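Local coordinates for tRNA-splicing endonuclease (Sulfolobus tokodaii, PDB 2CV8), which probably cuts precursor tRNA at both splice sites to release the intron, leaving 2',3'-cyclic phosphate and 5'-hydroxyl ends, at residues S49-V54 against R88-V93; G53-K58 against D96-G101; I84-I89 against G111-V116. All coordinates share one frame; numbering follows the deposited sequence.

Contact 1. Residues S49-V54 against R88-V93; sequences SLIEGV and RILYSV
Ile51 and Val54 of helix 50-58 pack on Leu90 and Tyr91 of helix 87-99. The contacts across are van der Waals packing, apart from a backbone carbonyl at a ring edge; no hydrogen bond joins the two segments. Over these short stretches the helix axes approach to 10.0 Å and cross at -52°.

The aliphatic part is Ile51 on Leu90. The CD1 methyl of Ile51 reaches CB of Leu90 at 3.5 Å, and Leu90 CD1 lies a little further off. The Ile51 chain is extended beyond CG1, which sends CD1 forward to the other helix. The two side chains cross at about a right angle.

The aromatic part is the ring of Tyr91. Its CD1 lies 3.8 Å from the carbonyl O of Ile51, which sits at the ring edge, in the ring plane. Val54 CG1 comes obliquely to the same ring, 3.8 Å from Tyr91 CE1. With CG of Tyr91 opposite the backbone N (chi1 178°), the ring lies between the helices. Phe73 of helix 73-83 touches both Val54 and Tyr91.

The polar bonds stay within each segment. Ser49 OG accepts from Glu52 N and Glu52 OE1 accepts from Ser49 N, both weak at 3.4 Å. This is a capping box at the start of helix 50-58. The other carboxylate oxygen, Glu52 OE2, is held by Gly28 N. In the second helix Arg88 O receives Ser92 OG at 2.8 Å as well as Ser92 N, from opposite faces of the carbonyl plane.

All four touching residues are buried. The crossing angle is near the value common for helices packed ridges-into-grooves. Here it joins a helix of the N-terminal domain to one of the catalytic C-terminal domain, the two-domain architecture of this endonuclease family.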
ATOM      1  N   SER B  49     -20.418  17.638  -3.746  1.00 20.82           N
ATOM      2  CA  SER B  49     -19.269  17.989  -2.931  1.00 15.51           C
ATOM      3  C   SER B  49     -18.418  18.940  -3.761  1.00 22.51           C
ATOM      4  O   SER B  49     -18.562  18.989  -4.989  1.00 21.47           O
ATOM      5  CB  SER B  49     -18.463  16.739  -2.599  1.00  6.01           C
ATOM      6  OG  SER B  49     -17.953  16.123  -3.768  1.00 22.28           O
ATOM      7  N   LEU B  50     -17.544  19.704  -3.109  1.00 25.24           N
ATOM      8  CA  LEU B  50     -16.692  20.625  -3.848  1.00 25.64           C
ATOM      9  C   LEU B  50     -15.904  19.903  -4.936  1.00 26.51           C
ATOM     10  O   LEU B  50     -15.751  20.421  -6.042  1.00 24.03           O
ATOM     11  CB  LEU B  50     -15.741  21.356  -2.903  1.00 31.99           C
ATOM     12  CG  LEU B  50     -16.371  22.600  -2.276  1.00 49.01           C
ATOM     13  CD1 LEU B  50     -15.485  23.150  -1.167  1.00 41.20           C
ATOM     14  CD2 LEU B  50     -16.599  23.636  -3.372  1.00 42.50           C
ATOM     15  N   ILE B  51     -15.417  18.701  -4.631  1.00 29.22           N
ATOM     16  CA  ILE B  51     -14.660  17.932  -5.612  1.00 22.41           C
ATOM     17  C   ILE B  51     -15.502  17.696  -6.871  1.00 21.13           C
ATOM     18  O   ILE B  51     -15.018  17.875  -7.985  1.00 18.94           O
ATOM     19  CB  ILE B  51     -14.189  16.591  -5.015  1.00 20.58           C
ATOM     20  CG1 ILE B  51     -13.082  16.853  -3.999  1.00 14.90           C
ATOM     21  CG2 ILE B  51     -13.650  15.681  -6.090  1.00  3.61           C
ATOM     22  CD1 ILE B  51     -12.564  15.602  -3.339  1.00 26.17           C
ATOM     23  N   GLU B  52     -16.757  17.302  -6.691  1.00 17.26           N
ATOM     24  CA  GLU B  52     -17.650  17.073  -7.819  1.00 12.52           C
ATOM     25  C   GLU B  52     -17.989  18.393  -8.529  1.00 21.30           C
ATOM     26  O   GLU B  52     -17.934  18.493  -9.761  1.00 12.49           O
ATOM     27  CB  GLU B  52     -18.948  16.426  -7.346  1.00 26.96           C
ATOM     28  CG  GLU B  52     -18.780  15.039  -6.803  1.00 27.21           C
ATOM     29  CD  GLU B  52     -20.103  14.386  -6.502  1.00 38.56           C
ATOM     30  OE1 GLU B  52     -20.832  14.896  -5.628  1.00 12.24           O
ATOM     31  OE2 GLU B  52     -20.419  13.364  -7.144  1.00 42.13           O
ATOM     32  N   GLY B  53     -18.354  19.401  -7.741  1.00 33.11           N
ATOM     33  CA  GLY B  53     -18.699  20.689  -8.311  1.00 31.42           C
ATOM     34  C   GLY B  53     -17.579  21.316  -9.127  1.00 33.90           C
ATOM     35  O   GLY B  53     -17.808  21.831 -10.224  1.00 32.88           O
ATOM     36  N   VAL B  54     -16.367  21.284  -8.585  1.00 29.11           N
ATOM     37  CA  VAL B  54     -15.222  21.855  -9.269  1.00 31.40           C
ATOM     38  C   VAL B  54     -15.005  21.106 -10.584  1.00 34.32           C
ATOM     39  O   VAL B  54     -14.680  21.714 -11.604  1.00 35.82           O
ATOM     40  CB  VAL B  54     -13.940  21.792  -8.368  1.00 37.48           C
ATOM     41  CG1 VAL B  54     -12.707  22.247  -9.150  1.00 38.24           C
ATOM     42  CG2 VAL B  54     -14.122  22.691  -7.150  1.00 22.03           C
ATOM     43  N   ARG B  88      -6.266  18.910  -2.914  1.00 22.07           N
ATOM     44  CA  ARG B  88      -5.416  18.784  -4.093  1.00 23.79           C
ATOM     45  C   ARG B  88      -5.235  17.344  -4.556  1.00 27.68           C
ATOM     46  O   ARG B  88      -5.447  17.037  -5.737  1.00 29.86           O
ATOM     47  CB  ARG B  88      -4.036  19.406  -3.855  1.00 42.85           C
ATOM     48  CG  ARG B  88      -4.018  20.922  -3.841  1.00 54.27           C
ATOM     49  CD  ARG B  88      -2.628  21.444  -4.180  1.00 55.42           C
ATOM     50  NE  ARG B  88      -2.556  22.898  -4.091  1.00 66.51           N
ATOM     51  CZ  ARG B  88      -2.475  23.574  -2.949  1.00 65.50           C
ATOM     52  NH1 ARG B  88      -2.448  22.922  -1.792  1.00 71.21           N
ATOM     53  NH2 ARG B  88      -2.431  24.900  -2.963  1.00 69.96           N
ATOM     54  N   ILE B  89      -4.855  16.451  -3.648  1.00 16.57           N
ATOM     55  CA  ILE B  89      -4.645  15.081  -4.072  1.00 23.71           C
ATOM     56  C   ILE B  89      -5.954  14.388  -4.364  1.00 27.66           C
ATOM     57  O   ILE B  89      -6.011  13.532  -5.257  1.00 26.67           O
ATOM     58  CB  ILE B  89      -3.838  14.266  -3.039  1.00 24.73           C
ATOM     59  CG1 ILE B  89      -4.591  14.163  -1.724  1.00 35.00           C
ATOM     60  CG2 ILE B  89      -2.504  14.923  -2.813  1.00 26.03           C
ATOM     61  CD1 ILE B  89      -3.936  13.212  -0.744  1.00 55.12           C
ATOM     62  N   LEU B  90      -7.007  14.763  -3.631  1.00 22.91           N
ATOM     63  CA  LEU B  90      -8.328  14.162  -3.833  1.00 24.83           C
ATOM     64  C   LEU B  90      -8.950  14.560  -5.167  1.00 23.50           C
ATOM     65  O   LEU B  90      -9.549  13.732  -5.852  1.00 30.19           O
ATOM     66  CB  LEU B  90      -9.280  14.543  -2.698  1.00 11.54           C
ATOM     67  CG  LEU B  90      -9.036  13.860  -1.347  1.00 16.41           C
ATOM     68  CD1 LEU B  90      -9.967  14.442  -0.324  1.00  2.42           C
ATOM     69  CD2 LEU B  90      -9.223  12.359  -1.463  1.00  5.66           C
ATOM     70  N   TYR B  91      -8.810  15.828  -5.541  1.00 27.38           N
ATOM     71  CA  TYR B  91      -9.362  16.276  -6.808  1.00 25.99           C
ATOM     72  C   TYR B  91      -8.542  15.694  -7.962  1.00 25.00           C
ATOM     73  O   TYR B  91      -9.077  15.372  -9.025  1.00 37.78           O
ATOM     74  CB  TYR B  91      -9.373  17.807  -6.906  1.00 14.49           C
ATOM     75  CG  TYR B  91      -9.894  18.283  -8.245  1.00 23.87           C
ATOM     76  CD1 TYR B  91     -11.261  18.244  -8.541  1.00 22.09           C
ATOM     77  CD2 TYR B  91      -9.014  18.682  -9.255  1.00 17.63           C
ATOM     78  CE1 TYR B  91     -11.737  18.587  -9.813  1.00 23.60           C
ATOM     79  CE2 TYR B  91      -9.478  19.017 -10.523  1.00 26.42           C
ATOM     80  CZ  TYR B  91     -10.840  18.970 -10.796  1.00 33.83           C
ATOM     81  OH  TYR B  91     -11.292  19.302 -12.054  1.00 24.62           O
ATOM     82  N   SER B  92      -7.241  15.557  -7.752  1.00 21.11           N
ATOM     83  CA  SER B  92      -6.378  15.006  -8.789  1.00 20.25           C
ATOM     84  C   SER B  92      -6.794  13.595  -9.163  1.00 18.81           C
ATOM     85  O   SER B  92      -6.869  13.269 -10.351  1.00 14.96           O
ATOM     86  CB  SER B  92      -4.913  15.022  -8.340  1.00 18.15           C
ATOM     87  OG  SER B  92      -4.434  16.356  -8.254  1.00 30.39           O
ATOM     88  N   VAL B  93      -7.074  12.759  -8.163  1.00 21.70           N
ATOM     89  CA  VAL B  93      -7.498  11.392  -8.454  1.00 29.38           C
ATOM     90  C   VAL B  93      -8.945  11.397  -8.959  1.00 27.74           C
ATOM     91  O   VAL B  93      -9.279  10.679  -9.907  1.00 28.78           O
ATOM     92  CB  VAL B  93      -7.414  10.452  -7.211  1.00 26.39           C
ATOM     93  CG1 VAL B  93      -7.784   9.023  -7.616  1.00 23.39           C
ATOM     94  CG2 VAL B  93      -6.018  10.456  -6.623  1.00 16.09           C
TER

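Contact 2. Residues G53-K58 against D96-G101; sequences GVYLVK and DLREKG
Tyr55 meets Arg98 and Glu99, and these three residues carry the contact. Tyr55 has the largest buried area. Its CG is anti to the backbone N (chi1 -178°), which carries the ring from helix 50-58 out to helix 87-99.

Arg98 lies across one face of the ring. Its CB is 4.1 Å from the centroid of the Tyr55 ring and 27° off the ring normal, a CH-pi contact. CG of Arg98 is also close to the ring, near Tyr55 CE2. The chain then bends at chi2 (79°), and the guanidinium leads away to a cation-pi contact with Tyr27.

Glu99 takes the hydroxyl. Tyr55 OH donates to Glu99 OE2 at 2.6 Å, nearly along the C-O axis of the acceptor. OE2 sits at the ring edge, and the carboxylate is turned almost square to the ring. The other oxygen, Glu99 OE1, forms a salt bridge with Lys59.

Helix 87-99 ends here in a Schellman motif, with Gly101 at positive phi; Gly101 N to Arg98 O, 2.9 Å, is one of its two bonds. The contact joins the N-terminal-domain helix to the C-terminal end of this catalytic-domain helix. There the Arg98 side chain lies about 8 Å from that of Tyr117, a predicted active-site residue.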
ATOM      1  N   GLY B  53     -18.354  19.401  -7.741  1.00 33.11           N
ATOM      2  CA  GLY B  53     -18.699  20.689  -8.311  1.00 31.42           C
ATOM      3  C   GLY B  53     -17.579  21.316  -9.127  1.00 33.90           C
ATOM      4  O   GLY B  53     -17.808  21.831 -10.224  1.00 32.88           O
ATOM      5  N   VAL B  54     -16.367  21.284  -8.585  1.00 29.11           N
ATOM      6  CA  VAL B  54     -15.222  21.855  -9.269  1.00 31.40           C
ATOM      7  C   VAL B  54     -15.005  21.106 -10.584  1.00 34.32           C
ATOM      8  O   VAL B  54     -14.680  21.714 -11.604  1.00 35.82           O
ATOM      9  CB  VAL B  54     -13.940  21.792  -8.368  1.00 37.48           C
ATOM     10  CG1 VAL B  54     -12.707  22.247  -9.150  1.00 38.24           C
ATOM     11  CG2 VAL B  54     -14.122  22.691  -7.150  1.00 22.03           C
ATOM     12  N   TYR B  55     -15.199  19.789 -10.566  1.00 34.32           N
ATOM     13  CA  TYR B  55     -15.028  18.995 -11.779  1.00 32.80           C
ATOM     14  C   TYR B  55     -16.049  19.415 -12.835  1.00 37.56           C
ATOM     15  O   TYR B  55     -15.677  19.757 -13.966  1.00 32.61           O
ATOM     16  CB  TYR B  55     -15.199  17.500 -11.491  1.00 26.45           C
ATOM     17  CG  TYR B  55     -14.983  16.637 -12.717  1.00 29.43           C
ATOM     18  CD1 TYR B  55     -13.765  16.657 -13.393  1.00 32.89           C
ATOM     19  CD2 TYR B  55     -16.006  15.838 -13.228  1.00 29.26           C
ATOM     20  CE1 TYR B  55     -13.567  15.909 -14.548  1.00 20.67           C
ATOM     21  CE2 TYR B  55     -15.819  15.085 -14.389  1.00 25.74           C
ATOM     22  CZ  TYR B  55     -14.592  15.131 -15.041  1.00 25.59           C
ATOM     23  OH  TYR B  55     -14.381  14.412 -16.188  1.00 31.28           O
ATOM     24  N   LEU B  56     -17.331  19.390 -12.457  1.00 19.25           N
ATOM     25  CA  LEU B  56     -18.409  19.765 -13.365  1.00 22.22           C
ATOM     26  C   LEU B  56     -18.248  21.174 -13.931  1.00 27.61           C
ATOM     27  O   LEU B  56     -18.532  21.419 -15.111  1.00 25.38           O
ATOM     28  CB  LEU B  56     -19.758  19.637 -12.660  1.00  9.58           C
ATOM     29  CG  LEU B  56     -20.141  18.196 -12.310  1.00 20.39           C
ATOM     30  CD1 LEU B  56     -21.500  18.180 -11.615  1.00 16.98           C
ATOM     31  CD2 LEU B  56     -20.168  17.343 -13.577  1.00  2.42           C
ATOM     32  N   VAL B  57     -17.804  22.105 -13.097  1.00 24.40           N
ATOM     33  CA  VAL B  57     -17.592  23.462 -13.570  1.00 20.50           C
ATOM     34  C   VAL B  57     -16.537  23.420 -14.674  1.00 23.15           C
ATOM     35  O   VAL B  57     -16.745  23.943 -15.768  1.00 22.86           O
ATOM     36  CB  VAL B  57     -17.098  24.380 -12.442  1.00 25.73           C
ATOM     37  CG1 VAL B  57     -16.464  25.628 -13.038  1.00  4.98           C
ATOM     38  CG2 VAL B  57     -18.262  24.748 -11.521  1.00  6.65           C
ATOM     39  N   LYS B  58     -15.408  22.787 -14.378  1.00 24.83           N
ATOM     40  CA  LYS B  58     -14.320  22.668 -15.335  1.00 27.51           C
ATOM     41  C   LYS B  58     -14.802  21.992 -16.614  1.00 26.32           C
ATOM     42  O   LYS B  58     -14.289  22.263 -17.697  1.00 35.47           O
ATOM     43  CB  LYS B  58     -13.177  21.859 -14.726  1.00 31.96           C
ATOM     44  CG  LYS B  58     -11.977  21.654 -15.632  1.00 32.83           C
ATOM     45  CD  LYS B  58     -11.149  20.479 -15.130  1.00 44.47           C
ATOM     46  CE  LYS B  58      -9.961  20.176 -16.034  1.00 53.95           C
ATOM     47  NZ  LYS B  58      -8.872  21.179 -15.894  1.00 45.41           N
ATOM     48  N   ASP B  96      -8.782  12.630 -12.651  1.00 29.63           N
ATOM     49  CA  ASP B  96      -8.082  11.661 -13.480  1.00 20.54           C
ATOM     50  C   ASP B  96      -8.940  10.435 -13.723  1.00 24.09           C
ATOM     51  O   ASP B  96      -9.076   9.971 -14.854  1.00 27.11           O
ATOM     52  CB  ASP B  96      -6.772  11.260 -12.803  1.00 21.54           C
ATOM     53  CG  ASP B  96      -5.927  10.296 -13.645  1.00 33.91           C
ATOM     54  OD1 ASP B  96      -5.935   9.076 -13.359  1.00 18.55           O
ATOM     55  OD2 ASP B  96      -5.246  10.762 -14.585  1.00 30.04           O
ATOM     56  N   LEU B  97      -9.530   9.910 -12.660  1.00 17.22           N
ATOM     57  CA  LEU B  97     -10.363   8.739 -12.795  1.00 19.63           C
ATOM     58  C   LEU B  97     -11.628   9.060 -13.560  1.00 23.93           C
ATOM     59  O   LEU B  97     -12.074   8.283 -14.409  1.00 21.17           O
ATOM     60  CB  LEU B  97     -10.707   8.173 -11.422  1.00 22.75           C
ATOM     61  CG  LEU B  97      -9.552   7.443 -10.730  1.00 27.89           C
ATOM     62  CD1 LEU B  97     -10.060   6.740  -9.481  1.00 20.18           C
ATOM     63  CD2 LEU B  97      -8.945   6.426 -11.686  1.00 26.80           C
ATOM     64  N   ARG B  98     -12.206  10.213 -13.267  1.00 29.23           N
ATOM     65  CA  ARG B  98     -13.428  10.611 -13.937  1.00 34.65           C
ATOM     66  C   ARG B  98     -13.134  10.837 -15.426  1.00 34.37           C
ATOM     67  O   ARG B  98     -13.884  10.401 -16.302  1.00 33.43           O
ATOM     68  CB  ARG B  98     -13.961  11.889 -13.297  1.00 22.45           C
ATOM     69  CG  ARG B  98     -15.444  12.034 -13.402  1.00 23.94           C
ATOM     70  CD  ARG B  98     -16.165  11.191 -12.371  1.00 26.24           C
ATOM     71  NE  ARG B  98     -17.518  10.881 -12.827  1.00 33.82           N
ATOM     72  CZ  ARG B  98     -18.537  10.565 -12.036  1.00 26.33           C
ATOM     73  NH1 ARG B  98     -18.390  10.514 -10.726  1.00 43.48           N
ATOM     74  NH2 ARG B  98     -19.711  10.289 -12.565  1.00 18.36           N
ATOM     75  N   GLU B  99     -12.016  11.500 -15.703  1.00 38.31           N
ATOM     76  CA  GLU B  99     -11.611  11.796 -17.070  1.00 37.25           C
ATOM     77  C   GLU B  99     -11.365  10.522 -17.864  1.00 30.00           C
ATOM     78  O   GLU B  99     -11.494  10.508 -19.087  1.00 38.14           O
ATOM     79  CB  GLU B  99     -10.351  12.662 -17.062  1.00 10.72           C
ATOM     80  CG  GLU B  99     -10.203  13.527 -18.302  1.00 40.81           C
ATOM     81  CD  GLU B  99     -11.301  14.571 -18.435  1.00 30.32           C
ATOM     82  OE1 GLU B  99     -11.367  15.240 -19.485  1.00 43.98           O
ATOM     83  OE2 GLU B  99     -12.097  14.730 -17.491  1.00 28.62           O
ATOM     84  N   LYS B 100     -11.016   9.451 -17.160  1.00 36.80           N
ATOM     85  CA  LYS B 100     -10.764   8.161 -17.793  1.00 36.84           C
ATOM     86  C   LYS B 100     -12.050   7.376 -18.007  1.00 34.88           C
ATOM     87  O   LYS B 100     -12.020   6.247 -18.495  1.00 39.01           O
ATOM     88  CB  LYS B 100      -9.779   7.331 -16.961  1.00 26.92           C
ATOM     89  CG  LYS B 100      -8.348   7.774 -17.133  1.00 40.28           C
ATOM     90  CD  LYS B 100      -7.372   6.993 -16.272  1.00 46.62           C
ATOM     91  CE  LYS B 100      -5.970   7.594 -16.397  1.00 37.31           C
ATOM     92  NZ  LYS B 100      -4.995   6.968 -15.472  1.00 37.00           N
ATOM     93  N   GLY B 101     -13.175   7.965 -17.623  1.00 24.11           N
ATOM     94  CA  GLY B 101     -14.444   7.296 -17.834  1.00 25.95           C
ATOM     95  C   GLY B 101     -15.056   6.493 -16.707  1.00 23.77           C
ATOM     96  O   GLY B 101     -16.137   5.936 -16.880  1.00 28.74           O
TER

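Contact 3. Residues I84-I89 against G111-V116; sequences IPRFRI and GADFAV
Arg86 and Asp113 form an end-on salt bridge between a beta turn and a beta bulge beside strand 114-117. Arg86 lies in a type II beta turn from Ile84 to Phe87, closed by Phe87 N to Ile84 O. It has positive phi and is the N-cap residue of helix 87-99. Asp113 is in a classic beta bulge: it and Phe114 both face Val130 of strand 128-134.

CB of Arg86 points toward the segment 111-116. CG follows beside the backbone N, and CD continues the extended chain. The bend comes at chi3 (57°), after which NE leads into the guanidinium. CZ is 3.5 Å from Asp113 OD1. From there the two terminal nitrogens separate. NH1 donates to Asp113 OD1 at 3.1 Å, nearly in the guanidinium plane. NH2 donates to Asp113 OD2 at 2.6 Å, also in that plane. A second bond from NH2 to OD1 is weak. Both carboxylate oxygens are met on their syn side, though the two flat groups are 37° apart. The pair is therefore twisted and not coplanar.

Two of the bridging atoms also bond the backbone of strand 128-134. NH2 of Arg86 donates to Ala132 O, and OD2 of Asp113 accepts from Ala132 N. The turn, the bulge and strand 128-134 are thus tied at one place. These polar bonds should hold the rotation of both groups. On the strand side, CB of Asp113 rests 3.9 Å above the plane of the Phe114 ring, offset toward its rim.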
ATOM      1  N   ILE B  84     -11.632  21.838   2.145  1.00 47.93           N
ATOM      2  CA  ILE B  84     -11.391  20.400   2.182  1.00 46.79           C
ATOM      3  C   ILE B  84      -9.943  19.932   2.363  1.00 45.01           C
ATOM      4  O   ILE B  84      -9.064  20.266   1.569  1.00 49.22           O
ATOM      5  CB  ILE B  84     -11.976  19.734   0.895  1.00 57.89           C
ATOM      6  CG1 ILE B  84     -13.481  19.493   1.056  1.00 61.19           C
ATOM      7  CG2 ILE B  84     -11.277  18.417   0.607  1.00 63.48           C
ATOM      8  CD1 ILE B  84     -14.325  20.740   1.157  1.00 58.02           C
ATOM      9  N   PRO B  85      -9.679  19.143   3.417  1.00 45.38           N
ATOM     10  CA  PRO B  85      -8.323  18.634   3.668  1.00 43.83           C
ATOM     11  C   PRO B  85      -7.958  17.636   2.567  1.00 39.20           C
ATOM     12  O   PRO B  85      -8.772  16.797   2.187  1.00 36.13           O
ATOM     13  CB  PRO B  85      -8.452  17.945   5.033  1.00 46.53           C
ATOM     14  CG  PRO B  85      -9.596  18.658   5.686  1.00 36.43           C
ATOM     15  CD  PRO B  85     -10.573  18.827   4.547  1.00 49.31           C
ATOM     16  N   ARG B  86      -6.736  17.722   2.063  1.00 31.71           N
ATOM     17  CA  ARG B  86      -6.280  16.826   0.998  1.00 38.89           C
ATOM     18  C   ARG B  86      -7.010  17.086  -0.324  1.00 37.17           C
ATOM     19  O   ARG B  86      -7.019  16.242  -1.229  1.00 38.69           O
ATOM     20  CB  ARG B  86      -6.463  15.365   1.417  1.00 32.10           C
ATOM     21  CG  ARG B  86      -5.657  14.965   2.650  1.00 37.21           C
ATOM     22  CD  ARG B  86      -6.164  13.652   3.219  1.00 41.49           C
ATOM     23  NE  ARG B  86      -6.118  12.581   2.226  1.00 48.40           N
ATOM     24  CZ  ARG B  86      -7.096  11.699   2.031  1.00 48.12           C
ATOM     25  NH1 ARG B  86      -8.207  11.755   2.761  1.00 34.08           N
ATOM     26  NH2 ARG B  86      -6.963  10.760   1.100  1.00 37.59           N
ATOM     27  N   PHE B  87      -7.601  18.271  -0.441  1.00 26.37           N
ATOM     28  CA  PHE B  87      -8.330  18.627  -1.642  1.00 19.52           C
ATOM     29  C   PHE B  87      -7.510  18.438  -2.912  1.00 16.62           C
ATOM     30  O   PHE B  87      -8.012  17.877  -3.883  1.00 18.44           O
ATOM     31  CB  PHE B  87      -8.818  20.075  -1.584  1.00 18.78           C
ATOM     32  CG  PHE B  87      -9.642  20.476  -2.784  1.00 33.19           C
ATOM     33  CD1 PHE B  87     -11.019  20.238  -2.818  1.00 26.88           C
ATOM     34  CD2 PHE B  87      -9.027  21.025  -3.915  1.00 35.53           C
ATOM     35  CE1 PHE B  87     -11.769  20.534  -3.955  1.00 22.15           C
ATOM     36  CE2 PHE B  87      -9.769  21.325  -5.065  1.00 31.46           C
ATOM     37  CZ  PHE B  87     -11.143  21.077  -5.083  1.00 33.91           C
ATOM     38  N   ARG B  88      -6.266  18.910  -2.914  1.00 22.07           N
ATOM     39  CA  ARG B  88      -5.416  18.784  -4.093  1.00 23.79           C
ATOM     40  C   ARG B  88      -5.235  17.344  -4.556  1.00 27.68           C
ATOM     41  O   ARG B  88      -5.447  17.037  -5.737  1.00 29.86           O
ATOM     42  CB  ARG B  88      -4.036  19.406  -3.855  1.00 42.85           C
ATOM     43  CG  ARG B  88      -4.018  20.922  -3.841  1.00 54.27           C
ATOM     44  CD  ARG B  88      -2.628  21.444  -4.180  1.00 55.42           C
ATOM     45  NE  ARG B  88      -2.556  22.898  -4.091  1.00 66.51           N
ATOM     46  CZ  ARG B  88      -2.475  23.574  -2.949  1.00 65.50           C
ATOM     47  NH1 ARG B  88      -2.448  22.922  -1.792  1.00 71.21           N
ATOM     48  NH2 ARG B  88      -2.431  24.900  -2.963  1.00 69.96           N
ATOM     49  N   ILE B  89      -4.855  16.451  -3.648  1.00 16.57           N
ATOM     50  CA  ILE B  89      -4.645  15.081  -4.072  1.00 23.71           C
ATOM     51  C   ILE B  89      -5.954  14.388  -4.364  1.00 27.66           C
ATOM     52  O   ILE B  89      -6.011  13.532  -5.257  1.00 26.67           O
ATOM     53  CB  ILE B  89      -3.838  14.266  -3.039  1.00 24.73           C
ATOM     54  CG1 ILE B  89      -4.591  14.163  -1.724  1.00 35.00           C
ATOM     55  CG2 ILE B  89      -2.504  14.923  -2.813  1.00 26.03           C
ATOM     56  CD1 ILE B  89      -3.936  13.212  -0.744  1.00 55.12           C
ATOM     57  N   GLY B 111     -14.355   2.953   4.003  1.00 21.03           N
ATOM     58  CA  GLY B 111     -13.082   3.330   4.592  1.00 21.42           C
ATOM     59  C   GLY B 111     -12.022   3.641   3.551  1.00 20.06           C
ATOM     60  O   GLY B 111     -10.885   3.178   3.636  1.00 30.92           O
ATOM     61  N   ALA B 112     -12.410   4.429   2.558  1.00 28.57           N
ATOM     62  CA  ALA B 112     -11.516   4.835   1.487  1.00 34.73           C
ATOM     63  C   ALA B 112     -12.027   6.168   0.963  1.00 40.01           C
ATOM     64  O   ALA B 112     -13.100   6.625   1.361  1.00 50.68           O
ATOM     65  CB  ALA B 112     -11.524   3.800   0.379  1.00 20.63           C
ATOM     66  N   ASP B 113     -11.266   6.797   0.075  1.00 37.42           N
ATOM     67  CA  ASP B 113     -11.676   8.077  -0.480  1.00 31.05           C
ATOM     68  C   ASP B 113     -12.737   7.906  -1.550  1.00 35.49           C
ATOM     69  O   ASP B 113     -13.761   8.584  -1.532  1.00 47.25           O
ATOM     70  CB  ASP B 113     -10.477   8.816  -1.067  1.00 23.84           C
ATOM     71  CG  ASP B 113      -9.473   9.221  -0.012  1.00 35.14           C
ATOM     72  OD1 ASP B 113      -9.899   9.821   1.007  1.00 28.49           O
ATOM     73  OD2 ASP B 113      -8.263   8.946  -0.206  1.00 34.61           O
ATOM     74  N   PHE B 114     -12.505   6.989  -2.477  1.00 38.13           N
ATOM     75  CA  PHE B 114     -13.459   6.789  -3.553  1.00 31.30           C
ATOM     76  C   PHE B 114     -13.894   5.354  -3.785  1.00 27.86           C
ATOM     77  O   PHE B 114     -13.202   4.406  -3.409  1.00 39.16           O
ATOM     78  CB  PHE B 114     -12.874   7.326  -4.861  1.00 15.39           C
ATOM     79  CG  PHE B 114     -12.371   8.731  -4.768  1.00  8.57           C
ATOM     80  CD1 PHE B 114     -11.018   9.011  -4.975  1.00  7.25           C
ATOM     81  CD2 PHE B 114     -13.248   9.785  -4.485  1.00  2.42           C
ATOM     82  CE1 PHE B 114     -10.536  10.329  -4.904  1.00  2.42           C
ATOM     83  CE2 PHE B 114     -12.784  11.103  -4.412  1.00  4.39           C
ATOM     84  CZ  PHE B 114     -11.428  11.375  -4.620  1.00  4.35           C
ATOM     85  N   ALA B 115     -15.062   5.221  -4.411  1.00 23.76           N
ATOM     86  CA  ALA B 115     -15.625   3.933  -4.796  1.00 18.28           C
ATOM     87  C   ALA B 115     -15.755   4.073  -6.314  1.00 20.14           C
ATOM     88  O   ALA B 115     -16.712   4.653  -6.815  1.00 22.19           O
ATOM     89  CB  ALA B 115     -16.971   3.729  -4.168  1.00  2.42           C
ATOM     90  N   VAL B 116     -14.767   3.563  -7.037  1.00 22.19           N
ATOM     91  CA  VAL B 116     -14.748   3.664  -8.484  1.00 27.50           C
ATOM     92  C   VAL B 116     -15.481   2.515  -9.171  1.00 33.04           C
ATOM     93  O   VAL B 116     -15.288   1.348  -8.826  1.00 37.09           O
ATOM     94  CB  VAL B 116     -13.299   3.728  -8.987  1.00 15.15           C
ATOM     95  CG1 VAL B 116     -13.267   4.069 -10.446  1.00 21.55           C
ATOM     96  CG2 VAL B 116     -12.526   4.762  -8.189  1.00 20.55           C
TER

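Helix 87-99 or its N-cap takes part in all three contacts. Along the chain helix 50-58 comes first, then the turn and helix 87-99, then strand 114-117. Contacts 1 and 2 both use helix 50-58 and share Gly53 and Val54. Their centres are about 8 Å apart, and Tyr91 touches Tyr55 and Lys58 between them. Contact 3 begins in the turn that leads into helix 87-99 and shares Arg88 and Ile89 with contact 1, its centre also about 8 Å away. The centres of contacts 2 and 3 are about 14 Å apart. Contacts 1 and 2 join the N-terminal domain to this catalytic-domain helix, and the same helix also packs on the five-stranded catalytic sheet.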